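Local coordinates for protein nicotinate phosphoribosyltransferase (Saccharomyces cerevisiae, PDB 1VLP) that catalyses the ATP-dependent formation of nicotinate ribonucleotide from nicotinate and phosphoribosyl diphosphate, the first step of NAD synthesis from nicotinic acid, at residues A[147-152]-A[189-194]. Residues are numbered along the deposited sequence; the frame is centred on the assembly and turned at random.
Sequences LLSLIS and FGTRRR
Ser149 and Arg192 mark the closest backbone approach, their CA atoms 5.0 Å apart, where helix 144-159 meets a type I beta turn running from Thr191 to Arg194. The turn, closed by Arg194 N bonding to Thr191 O, follows strand 186-188 of the parallel sheet in the barrel-like domain of this type II phosphoribosyltransferase, while segment 147-152 of the helix falls in the N-terminal family region. The contact therefore joins the two parts beside the probable nicotinate site, to which Phe189 and Tyr27 are assigned by similarity; Tyr27 lies next to the Arg192 side chain.

Leu148 and Arg192 run alongside each other in the same direction, with Leu148 CD1 3.9 Å from Arg192 CD, so the aliphatic part of the arginine does the packing before its chain bends and carries the guanidinium away from the helix. Arg192 O, buried against the helix backbone 3.6 Å from Leu148 CB, has no hydrogen-bond partner in the model. Ser149 OG sits 3.0 Å from Thr191 O, but its single proton can also serve Ile145 O one helical turn back.

The Arg194 guanidinium lays one face over Ser149, with NE 3.7 Å from Ser149 CB. At the guanidinium edge, in plane, a water accepts from Arg194 NE at 3.0 Å and donates weakly to Ser149 O, while NH1 makes a salt bridge to Asp23 and a hydrogen bond to Gln200. An alanine here would probably leave Asp23 without its charged mate, break the water bridge and uncover one side of Ser149.

The backbone of Arg194 is gripped separately: chi1 of -172° sets Ser152 OG anti to its own backbone N and directs it at the turn, where it donates to Arg194 O over 2.7 Å, meeting the carbonyl at 130° from 45° above its plane.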
# COMPACT_ATOMS: atom_id res chain seq x y z
N LEU A 147 10.25 0.92 -5.73
CA LEU A 147 10.59 0.00 -6.82
C LEU A 147 9.41 -0.19 -7.76
O LEU A 147 9.57 -0.17 -8.97
CB LEU A 147 11.04 -1.34 -6.26
CG LEU A 147 12.38 -1.33 -5.56
CD1 LEU A 147 12.78 -2.73 -5.18
CD2 LEU A 147 13.49 -0.66 -6.36
N LEU A 148 8.22 -0.48 -7.21
CA LEU A 148 7.00 -0.57 -8.04
C LEU A 148 6.74 0.67 -8.86
O LEU A 148 6.47 0.55 -10.07
CB LEU A 148 5.81 -0.92 -7.18
CG LEU A 148 5.80 -2.34 -6.63
CD1 LEU A 148 4.66 -2.44 -5.59
CD2 LEU A 148 5.69 -3.37 -7.77
N SER A 149 6.85 1.84 -8.21
CA SER A 149 6.64 3.17 -8.88
C SER A 149 7.63 3.34 -10.02
O SER A 149 7.27 3.78 -11.13
CB SER A 149 6.78 4.33 -7.90
OG SER A 149 5.79 4.27 -6.86
N LEU A 150 8.87 2.90 -9.79
CA LEU A 150 9.88 2.98 -10.84
C LEU A 150 9.66 2.03 -12.03
O LEU A 150 9.85 2.41 -13.21
CB LEU A 150 11.27 2.76 -10.27
CG LEU A 150 11.90 3.99 -9.57
CD1 LEU A 150 13.15 3.52 -8.76
CD2 LEU A 150 12.19 5.16 -10.50
N ILE A 151 9.30 0.79 -11.71
CA ILE A 151 9.08 -0.25 -12.73
C ILE A 151 7.90 0.18 -13.62
O ILE A 151 8.00 0.12 -14.87
CB ILE A 151 8.86 -1.63 -12.08
CG1 ILE A 151 10.13 -2.10 -11.36
CG2 ILE A 151 8.48 -2.67 -13.09
CD1 ILE A 151 9.89 -3.17 -10.38
N SER A 152 6.81 0.62 -13.01
CA SER A 152 5.66 1.14 -13.79
C SER A 152 6.09 2.31 -14.67
O SER A 152 5.81 2.32 -15.87
CB SER A 152 4.54 1.57 -12.84
OG SER A 152 3.36 1.90 -13.49
N PHE A 189 -4.51 6.79 -3.03
CA PHE A 189 -3.71 5.63 -2.60
C PHE A 189 -2.92 4.99 -3.75
O PHE A 189 -2.54 3.79 -3.68
CB PHE A 189 -4.72 4.61 -2.04
CG PHE A 189 -4.15 3.42 -1.31
CD1 PHE A 189 -2.93 3.46 -0.60
CD2 PHE A 189 -4.89 2.22 -1.31
CE1 PHE A 189 -2.45 2.32 0.07
CE2 PHE A 189 -4.43 1.08 -0.63
CZ PHE A 189 -3.22 1.14 0.06
N GLY A 190 -2.72 5.75 -4.84
CA GLY A 190 -2.21 5.18 -6.09
C GLY A 190 -0.70 5.24 -6.34
O GLY A 190 -0.27 5.03 -7.46
N THR A 191 0.12 5.46 -5.30
CA THR A 191 1.56 5.59 -5.53
C THR A 191 2.16 4.38 -6.28
O THR A 191 2.83 4.53 -7.32
CB THR A 191 2.34 5.84 -4.23
OG1 THR A 191 1.85 7.03 -3.63
CG2 THR A 191 3.85 5.92 -4.49
N ARG A 192 1.88 3.18 -5.77
CA ARG A 192 2.59 2.00 -6.22
C ARG A 192 2.34 1.69 -7.69
O ARG A 192 3.25 1.27 -8.40
CB ARG A 192 2.19 0.80 -5.39
CG ARG A 192 2.83 0.82 -4.06
CD ARG A 192 2.30 -0.34 -3.24
NE ARG A 192 0.93 -0.07 -2.82
CZ ARG A 192 0.20 -0.94 -2.16
NH1 ARG A 192 0.73 -2.13 -1.86
NH2 ARG A 192 -1.05 -0.63 -1.83
N ARG A 193 1.14 1.98 -8.18
CA ARG A 193 0.90 1.69 -9.58
C ARG A 193 0.71 2.90 -10.47
O ARG A 193 0.09 2.80 -11.53
CB ARG A 193 -0.18 0.66 -9.76
CG ARG A 193 0.40 -0.76 -9.70
CD ARG A 193 -0.67 -1.78 -10.00
NE ARG A 193 -0.38 -3.05 -9.36
CZ ARG A 193 -1.18 -4.10 -9.38
NH1 ARG A 193 -2.36 -4.03 -10.00
NH2 ARG A 193 -0.82 -5.21 -8.76
N ARG A 194 1.24 4.05 -10.05
CA ARG A 194 1.15 5.21 -10.87
C ARG A 194 1.85 4.98 -12.22
O ARG A 194 2.91 4.30 -12.31
CB ARG A 194 1.76 6.42 -10.17
CG ARG A 194 3.23 6.35 -9.99
CD ARG A 194 3.67 7.38 -8.92
NE ARG A 194 5.11 7.48 -8.83
CZ ARG A 194 5.78 8.07 -7.83
NH1 ARG A 194 5.13 8.60 -6.79
NH2 ARG A 194 7.11 8.07 -7.85
O HOH W 1 7.27 6.70 -10.69